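Dioxygenase (Pseudomonas brassicacearum, PDB 5V2D) probably cleaves the central double bond of lignostilbenes with dioxygen at a non-haem iron centre held by four histidines, as in related carotenoid cleavage oxygenases. Local coordinates at residues P251-T256 against D299-H304; L275-A280 against K295-G300; P320-N325 against E341-C346; P267-Q272 against Y328-A333; F230-A235 against V291-G296. One frame throughout, in Å; residues are numbered along the deposited sequence. Where two conformers were deposited one is given.

In the fold
Contact 5 is the first to open along the chain, where residues 230-235 leave strand 224-231 of one sheet and meet strand 292-298, at the edge of the next. Contact 1 opens at 251-256 and closes at 299-304, so the two loops cross. Contact 4, from 267-272 to 328-333, crosses both and joins the small sheet of strands 255-257 and 269-271 to the loop after strand 314-322; contact 2, the hairpin of 275-280 and 295-300, lies within the span of contact 4. Contact 3, pairing 320-325 with 341-346, opens before contact 4 closes and so crosses it. Together they tie neighbouring four-stranded blades, consistent with the seven-bladed beta propeller of this family, with iron ligand His304 in contact 1.

Contact 1: P251-T256 against D299-H304; sequences PLIPLT and DGFQGH. With FE (Fe (III) ion), chain E.
Gln302 lays its side chain along the backbone of 251-256, its aliphatic part on the Pro251 ring, with CG 3.9 Å from Pro251 CB. A bend at chi2 (97°) brings the amide round to Leu252, where NE2 donates to Leu252 O at 3.0 Å with an N-H...O angle of 155°. The acceptor lies near the amide plane of Gln302, yet NE2 stands above the carbonyl plane of Leu252. The other amide atom, OE1, is buried against Ile253, 3.3 Å from its CA, and has no hydrogen-bond partner in the model. The Ile253 and Gln302 side chains run antiparallel past one another, while Ile253 CG2 rests 3.9 Å from Phe301 CB. Pro254, the centre of an inverse gamma turn, sets its CG 3.5 Å from Gly300 O. Two residues beyond Gln302, His304 binds the iron through NE2 at 2.1 Å and is hydrogen-bonded through ND1 to Glu372 OE2; His188, His239 and His495 complete the four-histidine iron site characteristic of the carotenoid cleavage oxygenase family.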
# COMPACT_ATOMS: atom_id res chain seq x y z
N PRO A 251 11.13 5.05 -8.45
CA PRO A 251 11.38 3.74 -9.10
C PRO A 251 10.31 3.51 -10.17
O PRO A 251 9.13 3.32 -9.87
CB PRO A 251 11.30 2.72 -7.94
CG PRO A 251 11.06 3.58 -6.71
CD PRO A 251 10.51 4.88 -7.14
N LEU A 252 10.70 3.47 -11.42
CA LEU A 252 9.80 3.15 -12.52
C LEU A 252 9.81 1.65 -12.74
O LEU A 252 10.81 1.07 -13.18
CB LEU A 252 10.22 3.83 -13.85
CG LEU A 252 9.67 5.24 -13.96
CD1 LEU A 252 10.36 6.10 -12.93
CD2 LEU A 252 9.89 5.79 -15.33
N ILE A 253 8.70 1.03 -12.40
CA ILE A 253 8.48 -0.40 -12.57
C ILE A 253 8.24 -0.66 -14.08
O ILE A 253 7.59 0.17 -14.74
CB ILE A 253 7.25 -0.80 -11.76
CG1 ILE A 253 7.52 -0.58 -10.25
CG2 ILE A 253 6.86 -2.25 -12.00
CD1 ILE A 253 6.24 -0.55 -9.40
N PRO A 254 8.78 -1.78 -14.63
CA PRO A 254 8.59 -2.03 -16.07
C PRO A 254 7.17 -2.45 -16.49
O PRO A 254 7.01 -3.41 -17.27
CB PRO A 254 9.57 -3.21 -16.39
CG PRO A 254 10.38 -3.41 -15.21
CD PRO A 254 9.73 -2.71 -14.02
N LEU A 255 6.18 -1.73 -16.02
CA LEU A 255 4.79 -1.87 -16.39
C LEU A 255 4.45 -0.60 -17.15
O LEU A 255 4.38 0.49 -16.52
CB LEU A 255 3.93 -1.91 -15.13
CG LEU A 255 3.88 -3.22 -14.41
CD1 LEU A 255 3.19 -3.08 -13.07
CD2 LEU A 255 3.20 -4.31 -15.24
N THR A 256 4.21 -0.70 -18.47
CA THR A 256 4.00 0.49 -19.32
C THR A 256 2.59 0.69 -19.75
O THR A 256 1.80 -0.25 -19.78
CB THR A 256 4.91 0.47 -20.59
OG1 THR A 256 4.71 -0.76 -21.31
CG2 THR A 256 6.33 0.51 -20.17
N ASP A 299 13.54 -7.47 -16.21
CA ASP A 299 12.66 -8.54 -15.74
C ASP A 299 12.65 -8.70 -14.20
O ASP A 299 12.62 -9.81 -13.65
CB ASP A 299 12.96 -9.88 -16.44
CG ASP A 299 11.76 -10.80 -16.48
OD1 ASP A 299 10.56 -10.35 -16.34
OD2 ASP A 299 12.01 -12.00 -16.62
N GLY A 300 12.68 -7.55 -13.54
CA GLY A 300 12.60 -7.46 -12.12
C GLY A 300 11.68 -6.30 -11.77
O GLY A 300 11.48 -5.42 -12.58
N PHE A 301 11.17 -6.28 -10.56
CA PHE A 301 10.36 -5.15 -10.16
C PHE A 301 10.51 -4.74 -8.69
O PHE A 301 10.71 -5.52 -7.73
CB PHE A 301 8.91 -5.22 -10.63
CG PHE A 301 8.02 -5.90 -9.68
CD1 PHE A 301 7.84 -7.24 -9.73
CD2 PHE A 301 7.45 -5.14 -8.67
CE1 PHE A 301 7.02 -7.86 -8.79
CE2 PHE A 301 6.72 -5.72 -7.71
CZ PHE A 301 6.47 -7.10 -7.76
N GLN A 302 10.48 -3.44 -8.58
CA GLN A 302 10.74 -2.74 -7.33
C GLN A 302 9.50 -2.87 -6.42
O GLN A 302 8.39 -2.45 -6.83
CB GLN A 302 10.99 -1.27 -7.60
CG GLN A 302 12.15 -1.00 -8.58
CD GLN A 302 11.70 -0.77 -10.02
OE1 GLN A 302 10.88 -1.52 -10.53
NE2 GLN A 302 12.26 0.24 -10.66
N GLY A 303 9.67 -3.41 -5.24
CA GLY A 303 8.57 -3.44 -4.21
C GLY A 303 8.48 -2.14 -3.42
O GLY A 303 9.05 -1.12 -3.80
N HIS A 304 7.77 -2.20 -2.30
CA HIS A 304 7.58 -1.04 -1.43
C HIS A 304 8.87 -0.62 -0.74
O HIS A 304 9.66 -1.44 -0.31
CB HIS A 304 6.55 -1.40 -0.35
CG HIS A 304 5.19 -1.47 -0.90
ND1 HIS A 304 4.51 -2.65 -1.08
CD2 HIS A 304 4.34 -0.47 -1.22
CE1 HIS A 304 3.31 -2.36 -1.59
NE2 HIS A 304 3.20 -1.05 -1.69
FE FE E . 1.46 0.08 -1.96
O HOH W 1 0.15 -1.40 -2.56

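Contact 2: L275-A280 against K295-G300; sequences LPQLFA and KGPMDG
Gln277 joins its neighbour strand through both backbone and side chain. Its N donates to Pro297 O at 3.2 Å, and its carbonyl O accepts from Gly296 N at 2.8 Å, both bonds nearly straight at 174°. The side-chain NE2 makes a third bond, again to Pro297 O, at 3.0 Å. This carbonyl oxygen is therefore gripped twice, by two donors of one residue that approach from opposite faces of its plane. CG sits beside the backbone N (chi1 -74°) and the chain extends beyond it, which carries NE2 to the same oxygen as the backbone N; the acceptor lies in the plane of the Gln277 amide. A leucine here would probably leave Pro297 O with the backbone N as its one remaining donor from 275-280, and this strand end held by one bond fewer. Strands 276-283 and 292-298 form an antiparallel beta hairpin, in which Leu278 and Lys295 are a non-hydrogen-bonded pair. A water extends the polar contacts past the paired strands, donating to Leu275 O at 2.6 Å and accepting from Asp299 N. Among apolar contacts, Leu278 CD1 lies 3.7 Å from Lys295 CG, the two side chains running alongside each other. Pro276 CD lies 4.1 Å from Met298 CG. Gln277 CG also presses on Gly300 O at 3.2 Å, a buried oxygen without a hydrogen-bond partner in the model.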
# COMPACT_ATOMS: atom_id res chain seq x y z
N LEU A 275 12.93 -4.54 -20.31
CA LEU A 275 13.04 -3.10 -20.00
C LEU A 275 13.73 -2.99 -18.64
O LEU A 275 13.23 -3.53 -17.66
CB LEU A 275 11.68 -2.50 -19.80
CG LEU A 275 11.18 -1.28 -20.51
CD1 LEU A 275 10.09 -0.67 -19.64
CD2 LEU A 275 12.22 -0.29 -20.97
N PRO A 276 14.85 -2.31 -18.58
CA PRO A 276 15.49 -2.14 -17.27
C PRO A 276 14.57 -1.44 -16.22
O PRO A 276 13.80 -0.54 -16.54
CB PRO A 276 16.71 -1.29 -17.60
CG PRO A 276 17.01 -1.52 -19.06
CD PRO A 276 15.66 -1.77 -19.70
N GLN A 277 14.66 -1.91 -15.00
CA GLN A 277 14.19 -1.14 -13.85
C GLN A 277 14.88 0.21 -13.98
O GLN A 277 16.07 0.29 -14.29
CB GLN A 277 14.57 -1.86 -12.55
CG GLN A 277 13.70 -3.08 -12.27
CD GLN A 277 14.23 -3.87 -11.11
OE1 GLN A 277 13.81 -3.66 -9.98
NE2 GLN A 277 15.19 -4.72 -11.35
N LEU A 278 14.13 1.28 -13.83
CA LEU A 278 14.71 2.62 -13.99
C LEU A 278 14.45 3.42 -12.69
O LEU A 278 13.43 3.23 -12.03
CB LEU A 278 14.04 3.22 -15.18
CG LEU A 278 14.65 4.33 -15.94
CD1 LEU A 278 16.06 4.07 -16.42
CD2 LEU A 278 13.76 4.71 -17.13
N PHE A 279 15.38 4.30 -12.32
CA PHE A 279 15.25 5.15 -11.15
C PHE A 279 15.62 6.58 -11.52
O PHE A 279 16.73 6.81 -12.07
CB PHE A 279 16.19 4.67 -10.05
CG PHE A 279 15.94 3.24 -9.64
CD1 PHE A 279 16.52 2.17 -10.32
CD2 PHE A 279 15.09 2.97 -8.57
CE1 PHE A 279 16.31 0.88 -9.95
CE2 PHE A 279 14.88 1.67 -8.16
CZ PHE A 279 15.49 0.62 -8.83
N ALA A 280 14.74 7.53 -11.21
CA ALA A 280 15.07 8.94 -11.29
C ALA A 280 15.46 9.45 -9.90
O ALA A 280 14.75 9.23 -8.94
CB ALA A 280 13.89 9.72 -11.79
N LYS A 295 19.85 2.74 -14.03
CA LYS A 295 19.24 1.55 -14.57
C LYS A 295 19.63 0.31 -13.83
O LYS A 295 20.81 0.01 -13.69
CB LYS A 295 19.73 1.31 -16.00
CG LYS A 295 19.23 2.33 -16.98
CD LYS A 295 20.00 2.13 -18.30
CE LYS A 295 19.15 2.44 -19.54
NZ LYS A 295 20.15 2.97 -20.48
N GLY A 296 18.64 -0.51 -13.50
CA GLY A 296 18.83 -1.78 -12.85
C GLY A 296 18.49 -2.91 -13.82
O GLY A 296 18.23 -2.69 -14.98
N PRO A 297 18.54 -4.15 -13.35
CA PRO A 297 18.23 -5.29 -14.17
C PRO A 297 16.87 -5.32 -14.83
O PRO A 297 15.86 -4.77 -14.32
CB PRO A 297 18.29 -6.47 -13.17
CG PRO A 297 19.24 -6.00 -12.10
CD PRO A 297 18.98 -4.54 -12.00
N MET A 298 16.82 -6.05 -15.94
CA MET A 298 15.57 -6.30 -16.61
C MET A 298 14.84 -7.42 -15.93
O MET A 298 15.41 -8.19 -15.17
CB MET A 298 15.81 -6.70 -18.07
CG MET A 298 16.57 -5.64 -18.86
SD MET A 298 16.87 -6.12 -20.59
CE MET A 298 17.21 -7.90 -20.53
N ASP A 299 13.54 -7.47 -16.21
CA ASP A 299 12.66 -8.54 -15.74
C ASP A 299 12.65 -8.70 -14.20
O ASP A 299 12.62 -9.81 -13.65
CB ASP A 299 12.96 -9.88 -16.44
CG ASP A 299 11.76 -10.80 -16.48
OD1 ASP A 299 10.56 -10.35 -16.34
OD2 ASP A 299 12.01 -12.00 -16.62
N GLY A 300 12.68 -7.55 -13.54
CA GLY A 300 12.60 -7.46 -12.12
C GLY A 300 11.68 -6.30 -11.77
O GLY A 300 11.48 -5.42 -12.58
O HOH W 2 11.86 -5.74 -17.54

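Contact 3: P320-N325 against E341-C346; sequences PVTGGN and ETLAAC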
# COMPACT_ATOMS: atom_id res chain seq x y z
N PRO A 320 11.92 -4.64 -1.10
CA PRO A 320 11.82 -5.93 -1.80
C PRO A 320 12.02 -5.69 -3.28
O PRO A 320 11.61 -4.61 -3.81
CB PRO A 320 10.41 -6.42 -1.48
CG PRO A 320 9.96 -5.59 -0.34
CD PRO A 320 10.66 -4.26 -0.46
N VAL A 321 12.68 -6.65 -3.92
CA VAL A 321 12.83 -6.70 -5.35
C VAL A 321 12.47 -8.13 -5.78
O VAL A 321 12.96 -9.12 -5.15
CB VAL A 321 14.23 -6.35 -5.76
CG1 VAL A 321 14.36 -6.39 -7.31
CG2 VAL A 321 14.59 -4.94 -5.32
N THR A 322 11.60 -8.26 -6.77
CA THR A 322 11.16 -9.56 -7.21
C THR A 322 11.64 -9.78 -8.63
O THR A 322 11.55 -8.89 -9.47
CB THR A 322 9.64 -9.65 -7.19
OG1 THR A 322 9.23 -9.39 -5.87
CG2 THR A 322 9.11 -11.02 -7.64
N GLY A 323 12.14 -10.98 -8.90
CA GLY A 323 12.72 -11.25 -10.24
C GLY A 323 11.71 -11.72 -11.29
O GLY A 323 11.97 -12.70 -11.95
N GLY A 324 10.61 -10.99 -11.49
CA GLY A 324 9.68 -11.23 -12.61
C GLY A 324 8.33 -10.60 -12.32
O GLY A 324 8.15 -10.00 -11.26
N ASN A 325 7.39 -10.75 -13.26
CA ASN A 325 6.09 -10.13 -13.15
C ASN A 325 5.18 -10.87 -12.15
O ASN A 325 4.73 -11.98 -12.43
CB ASN A 325 5.37 -10.07 -14.49
CG ASN A 325 4.09 -9.29 -14.42
OD1 ASN A 325 3.92 -8.51 -13.50
ND2 ASN A 325 3.18 -9.51 -15.37
N GLU A 341 5.25 -18.69 -7.40
CA GLU A 341 6.18 -19.57 -6.65
C GLU A 341 7.61 -19.67 -7.22
O GLU A 341 8.54 -19.86 -6.47
CB GLU A 341 5.60 -21.03 -6.51
CG GLU A 341 4.10 -21.26 -6.39
CD GLU A 341 3.46 -21.65 -7.72
OE1 GLU A 341 3.22 -20.77 -8.58
OE2 GLU A 341 3.25 -22.87 -7.89
N THR A 342 7.75 -19.58 -8.54
CA THR A 342 9.02 -19.48 -9.29
C THR A 342 9.93 -18.29 -8.97
O THR A 342 11.11 -18.33 -9.25
CB THR A 342 8.62 -19.05 -10.75
OG1 THR A 342 7.76 -20.01 -11.32
CG2 THR A 342 9.76 -18.75 -11.74
N LEU A 343 9.34 -17.16 -8.57
CA LEU A 343 10.06 -15.87 -8.59
C LEU A 343 10.95 -15.66 -7.36
O LEU A 343 10.48 -15.68 -6.28
CB LEU A 343 9.07 -14.71 -8.68
CG LEU A 343 8.21 -14.73 -9.95
CD1 LEU A 343 7.16 -13.61 -10.01
CD2 LEU A 343 9.09 -14.81 -11.23
N ALA A 344 12.23 -15.40 -7.57
CA ALA A 344 13.12 -15.03 -6.51
C ALA A 344 12.72 -13.60 -6.02
O ALA A 344 12.46 -12.71 -6.82
CB ALA A 344 14.55 -15.03 -7.01
N ALA A 345 12.63 -13.41 -4.72
CA ALA A 345 12.35 -12.13 -4.10
C ALA A 345 13.12 -12.10 -2.76
O ALA A 345 13.23 -13.09 -2.06
CB ALA A 345 10.85 -11.94 -3.88
N CYS A 346 13.62 -10.94 -2.41
CA CYS A 346 14.16 -10.70 -1.09
C CYS A 346 14.25 -9.17 -0.89
O CYS A 346 14.05 -8.41 -1.84
CB CYS A 346 15.58 -11.40 -0.99
SG CYS A 346 16.80 -10.60 -2.08
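The backbones of 320-325 and 341-346 run antiparallel, with Val321 and Cys346 a hydrogen-bonded pair and Thr322 and Ala345 a non-hydrogen-bonded one. Val321 N donates to Cys346 O at 3.0 Å, while the return bond from Cys346 N is weak. Gly323 N gives its hydrogen to Ala344 O at 2.7 Å, approaching almost in line with the carbonyl bond. Between these bonds, Ala345 CA directs a CA-H...O contact at Val321 O. The pairing joins the ends of strands 314-322 and 345-353, neighbours in an antiparallel sheet whose edge strand 301-311 carries the iron ligand His304; Pro320 and Thr322 bond through their backbones to that strand. Beyond Thr322 the chain bends in an inverse gamma turn centred on Gly323. Leu343 reaches over this bend and crosses the Thr322 side chain at about a right angle, its CB 3.8 Å from Thr322 CG2. Its methyls then divide: CD2 lies 3.6 Å from Gly323 O and CD1 3.8 Å from Asn325 O. CD2 sits where a side chain on Gly324 would have to go, so a CB there would clash. On the sheet face shared by Thr322 and Ala345, Thr322 OG1, beside the backbone N (chi1 -59°), lies 3.6 Å from Ala345 CB.

Contact 4: P267-Q272 against Y328-A333; sequences PHFQWQ and YFFPQA
Pro267 meets the loop 328-333 through its CB, at the edge of the Phe330 ring, 4.4 Å from Phe330 CD1. The contact packs the short strand 269-271, paired antiparallel with 255-257, against the long connection between strands 314-322 and 345-353. Phe269 then gives a T-shaped pair, its edge toward the face of Phe330, with planes at 71° and centroids 5.1 Å apart. Its CB covers the same face in a CH-pi contact; Phe329 lies over the opposite one. Gln270, extended with CG anti to the backbone N (chi1 -173°), brings CG 3.2 Å from Pro331 O and NE2 against Ala333. Its OE1 accepts from Gln272 NE2 at 2.9 Å, in the carbonyl plane on a lone pair. A glycine here would probably leave Gln272 NE2 without that acceptor and open a gap beside Ala333. Trp271 N donates to Phe330 O at 3.2 Å, while its indole NE1 is hydrogen-bonded to Asp299 OD1. Nearly coplanar with that indole, the Gln332 amide, its NE2 hydrogen-bonded to Asp334, sets OE1 3.7 Å from Trp271 CD1.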
# COMPACT_ATOMS: atom_id res chain seq x y z
N PRO A 267 -5.83 -3.90 -20.73
CA PRO A 267 -5.34 -3.43 -19.44
C PRO A 267 -4.60 -2.11 -19.49
O PRO A 267 -3.97 -1.76 -20.49
CB PRO A 267 -4.40 -4.56 -18.99
CG PRO A 267 -4.72 -5.76 -19.90
CD PRO A 267 -5.07 -5.10 -21.20
N HIS A 268 -4.65 -1.37 -18.38
CA HIS A 268 -3.94 -0.08 -18.28
C HIS A 268 -2.43 -0.26 -18.42
O HIS A 268 -1.79 0.51 -19.10
CB HIS A 268 -4.27 0.58 -16.97
CG HIS A 268 -3.72 1.98 -16.80
ND1 HIS A 268 -4.52 3.09 -16.86
CD2 HIS A 268 -2.47 2.41 -16.49
CE1 HIS A 268 -3.77 4.16 -16.63
NE2 HIS A 268 -2.53 3.78 -16.44
N PHE A 269 -1.88 -1.28 -17.79
CA PHE A 269 -0.45 -1.56 -17.82
C PHE A 269 -0.15 -2.92 -18.50
O PHE A 269 -0.97 -3.83 -18.43
CB PHE A 269 0.10 -1.71 -16.38
CG PHE A 269 0.05 -0.44 -15.57
CD1 PHE A 269 0.94 0.58 -15.83
CD2 PHE A 269 -0.87 -0.28 -14.58
CE1 PHE A 269 0.91 1.75 -15.07
CE2 PHE A 269 -0.93 0.88 -13.81
CZ PHE A 269 -0.04 1.90 -14.08
N GLN A 270 1.06 -3.02 -19.00
CA GLN A 270 1.59 -4.27 -19.55
C GLN A 270 3.05 -4.47 -19.16
O GLN A 270 3.89 -3.61 -19.36
CB GLN A 270 1.50 -4.16 -21.10
CG GLN A 270 1.86 -5.45 -21.82
CD GLN A 270 1.83 -5.30 -23.32
OE1 GLN A 270 2.73 -4.71 -23.92
NE2 GLN A 270 0.80 -5.79 -23.91
N TRP A 271 3.37 -5.63 -18.65
CA TRP A 271 4.76 -5.96 -18.29
C TRP A 271 5.65 -6.06 -19.52
O TRP A 271 5.22 -6.63 -20.51
CB TRP A 271 4.78 -7.28 -17.56
CG TRP A 271 6.12 -7.70 -17.09
CD1 TRP A 271 6.91 -8.67 -17.63
CD2 TRP A 271 6.80 -7.20 -15.97
NE1 TRP A 271 8.05 -8.78 -16.92
CE2 TRP A 271 8.01 -7.89 -15.88
CE3 TRP A 271 6.47 -6.23 -14.98
CZ2 TRP A 271 8.93 -7.66 -14.85
CZ3 TRP A 271 7.42 -6.00 -13.97
CH2 TRP A 271 8.62 -6.70 -13.93
N GLN A 272 6.84 -5.48 -19.42
CA GLN A 272 7.87 -5.46 -20.46
C GLN A 272 9.06 -6.20 -19.87
O GLN A 272 9.71 -5.71 -18.99
CB GLN A 272 8.24 -4.06 -20.82
CG GLN A 272 7.06 -3.16 -21.21
CD GLN A 272 6.20 -3.74 -22.33
OE1 GLN A 272 6.75 -4.20 -23.24
NE2 GLN A 272 4.89 -3.75 -22.22
N TYR A 328 -0.29 -10.69 -12.38
CA TYR A 328 -0.96 -11.53 -13.39
C TYR A 328 -1.98 -10.76 -14.24
O TYR A 328 -2.17 -11.11 -15.38
CB TYR A 328 -1.54 -12.85 -12.76
CG TYR A 328 -2.70 -12.59 -11.82
CD1 TYR A 328 -2.51 -12.44 -10.41
CD2 TYR A 328 -3.99 -12.37 -12.36
CE1 TYR A 328 -3.59 -12.11 -9.57
CE2 TYR A 328 -5.07 -12.06 -11.53
CZ TYR A 328 -4.87 -11.93 -10.14
OH TYR A 328 -6.01 -11.58 -9.38
N PHE A 329 -2.57 -9.66 -13.74
CA PHE A 329 -3.59 -8.85 -14.47
C PHE A 329 -2.98 -7.80 -15.35
O PHE A 329 -3.70 -7.04 -16.07
CB PHE A 329 -4.55 -8.20 -13.42
CG PHE A 329 -3.87 -7.77 -12.14
CD1 PHE A 329 -3.78 -8.60 -11.06
CD2 PHE A 329 -3.25 -6.53 -12.05
CE1 PHE A 329 -3.10 -8.23 -9.88
CE2 PHE A 329 -2.59 -6.15 -10.85
CZ PHE A 329 -2.50 -6.98 -9.79
N PHE A 330 -1.64 -7.70 -15.34
CA PHE A 330 -0.95 -6.88 -16.33
C PHE A 330 0.07 -7.74 -17.11
O PHE A 330 1.24 -7.48 -17.08
CB PHE A 330 -0.19 -5.69 -15.69
CG PHE A 330 -1.05 -4.80 -14.77
CD1 PHE A 330 -2.30 -4.34 -15.18
CD2 PHE A 330 -0.57 -4.38 -13.52
CE1 PHE A 330 -3.05 -3.52 -14.37
CE2 PHE A 330 -1.29 -3.53 -12.72
CZ PHE A 330 -2.56 -3.13 -13.13
N PRO A 331 -0.42 -8.77 -17.81
CA PRO A 331 0.52 -9.72 -18.44
C PRO A 331 1.31 -9.07 -19.53
O PRO A 331 0.86 -8.04 -20.14
CB PRO A 331 -0.40 -10.83 -19.01
CG PRO A 331 -1.71 -10.10 -19.28
CD PRO A 331 -1.83 -9.11 -18.10
N GLN A 332 2.49 -9.63 -19.80
CA GLN A 332 3.20 -9.22 -21.01
C GLN A 332 2.42 -9.51 -22.29
O GLN A 332 1.40 -10.20 -22.25
CB GLN A 332 4.59 -9.84 -21.08
CG GLN A 332 4.63 -11.36 -20.98
CD GLN A 332 6.04 -11.87 -20.92
OE1 GLN A 332 6.80 -11.54 -20.02
NE2 GLN A 332 6.39 -12.71 -21.86
N ALA A 333 2.87 -8.92 -23.40
CA ALA A 333 2.16 -8.95 -24.71
C ALA A 333 1.81 -10.40 -25.13
O ALA A 333 0.66 -10.65 -25.46
CB ALA A 333 2.94 -8.26 -25.80
O HOH W 3 -1.31 -6.16 -19.94
O HOH W 4 4.91 -7.30 -23.11

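Contact 5: F230-A235 against V291-G296; sequences FQAPYA and VRWFKG
Trp293 projects its six-membered ring at the bend where 230-235 leaves its strand. Pro233 lies over one face of that ring, its CD 4.1 Å from the centroid in a CH-pi contact. The far corner of the indole, CH2, also reaches Ala232, 3.7 Å from its CA, and CZ2 comes 3.6 Å from Gln231 O. Phe230, its CG set between the backbone N and the carbonyl carbon (chi1 62°), turns a ring edge to the tryptophan, CE1 standing 4.0 Å from Trp293 CZ2. Over one face of the Phe230 ring sits Val291 CG2, 3.9 Å from the centroid and 17° off the ring normal, the two side chains crossing at about a right angle. No hydrogen bond joins the segments. Further out, Phe230 meets Phe250 edge-to-face, and Trp293 touches Leu278 and Ala280. The end of strand 224-231, an outermost strand of its sheet, and the loop after it thus pack against the next sheet, which contains strands 247-252, 276-283 and 292-298.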
# COMPACT_ATOMS: atom_id res chain seq x y z
N PHE A 230 9.02 16.98 -14.26
CA PHE A 230 9.97 16.53 -15.26
C PHE A 230 9.34 15.40 -16.04
O PHE A 230 8.14 15.14 -15.86
CB PHE A 230 11.29 16.14 -14.60
CG PHE A 230 11.22 14.99 -13.60
CD1 PHE A 230 11.72 13.74 -13.94
CD2 PHE A 230 10.75 15.20 -12.30
CE1 PHE A 230 11.75 12.68 -13.02
CE2 PHE A 230 10.70 14.15 -11.39
CZ PHE A 230 11.22 12.88 -11.75
N GLN A 231 10.09 14.76 -16.94
CA GLN A 231 9.52 13.72 -17.75
C GLN A 231 10.37 12.47 -17.73
O GLN A 231 11.61 12.51 -17.79
CB GLN A 231 9.37 14.21 -19.18
CG GLN A 231 8.40 15.38 -19.28
CD GLN A 231 7.74 15.39 -20.59
OE1 GLN A 231 8.27 14.88 -21.59
NE2 GLN A 231 6.56 15.94 -20.63
N ALA A 232 9.70 11.34 -17.68
CA ALA A 232 10.34 10.06 -17.84
C ALA A 232 10.46 9.78 -19.34
O ALA A 232 9.75 10.40 -20.14
CB ALA A 232 9.47 8.98 -17.22
N PRO A 233 11.29 8.79 -19.70
CA PRO A 233 11.43 8.43 -21.12
C PRO A 233 10.23 7.65 -21.63
O PRO A 233 10.10 7.51 -22.82
CB PRO A 233 12.72 7.61 -21.15
CG PRO A 233 12.86 7.05 -19.76
CD PRO A 233 12.32 8.14 -18.86
N TYR A 234 9.32 7.19 -20.77
CA TYR A 234 8.11 6.54 -21.18
C TYR A 234 7.19 6.54 -19.93
O TYR A 234 7.68 6.77 -18.82
CB TYR A 234 8.37 5.11 -21.65
CG TYR A 234 9.26 4.30 -20.71
CD1 TYR A 234 10.63 4.17 -20.97
CD2 TYR A 234 8.75 3.65 -19.63
CE1 TYR A 234 11.47 3.46 -20.12
CE2 TYR A 234 9.59 2.90 -18.76
CZ TYR A 234 10.95 2.79 -19.01
OH TYR A 234 11.78 2.06 -18.15
N ALA A 235 5.91 6.30 -20.11
CA ALA A 235 4.95 6.22 -19.01
C ALA A 235 5.01 4.84 -18.38
O ALA A 235 4.74 3.82 -19.02
CB ALA A 235 3.53 6.53 -19.48
N VAL A 291 17.75 16.11 -12.50
CA VAL A 291 17.39 14.72 -12.43
C VAL A 291 18.47 13.85 -13.00
O VAL A 291 18.98 14.18 -14.03
CB VAL A 291 16.08 14.44 -13.20
CG1 VAL A 291 15.82 12.92 -13.28
CG2 VAL A 291 14.93 15.14 -12.54
N ARG A 292 18.84 12.77 -12.34
CA ARG A 292 19.75 11.77 -12.89
C ARG A 292 19.07 10.43 -12.97
O ARG A 292 18.33 10.05 -12.04
CB ARG A 292 20.97 11.59 -12.00
CG ARG A 292 21.99 12.75 -12.14
CD ARG A 292 22.88 12.50 -13.39
NE ARG A 292 23.59 11.27 -13.09
CZ ARG A 292 24.57 11.20 -12.20
NH1 ARG A 292 25.00 12.30 -11.54
NH2 ARG A 292 25.08 10.03 -11.98
N TRP A 293 19.35 9.66 -14.03
CA TRP A 293 18.72 8.35 -14.25
C TRP A 293 19.66 7.20 -14.01
O TRP A 293 20.86 7.26 -14.39
CB TRP A 293 18.19 8.31 -15.67
CG TRP A 293 16.99 9.27 -15.82
CD1 TRP A 293 17.04 10.58 -16.25
CD2 TRP A 293 15.63 8.99 -15.54
NE1 TRP A 293 15.80 11.10 -16.23
CE2 TRP A 293 14.90 10.16 -15.82
CE3 TRP A 293 14.94 7.85 -15.09
CZ2 TRP A 293 13.50 10.25 -15.67
CZ3 TRP A 293 13.52 7.94 -14.95
CH2 TRP A 293 12.85 9.13 -15.23
N PHE A 294 19.18 6.16 -13.34
CA PHE A 294 19.99 4.98 -13.13
C PHE A 294 19.18 3.79 -13.60
O PHE A 294 17.92 3.80 -13.51
CB PHE A 294 20.32 4.80 -11.69
CG PHE A 294 21.25 5.85 -11.12
CD1 PHE A 294 22.61 5.58 -10.99
CD2 PHE A 294 20.73 7.08 -10.70
CE1 PHE A 294 23.46 6.54 -10.47
CE2 PHE A 294 21.54 8.09 -10.23
CZ PHE A 294 22.93 7.81 -10.06
N LYS A 295 19.85 2.74 -14.03
CA LYS A 295 19.24 1.55 -14.57
C LYS A 295 19.63 0.31 -13.83
O LYS A 295 20.81 0.01 -13.69
CB LYS A 295 19.73 1.31 -16.00
CG LYS A 295 19.23 2.33 -16.98
CD LYS A 295 20.00 2.13 -18.30
CE LYS A 295 19.15 2.44 -19.54
NZ LYS A 295 20.15 2.97 -20.48
N GLY A 296 18.64 -0.51 -13.50
CA GLY A 296 18.83 -1.78 -12.85
C GLY A 296 18.49 -2.91 -13.82
O GLY A 296 18.23 -2.69 -14.98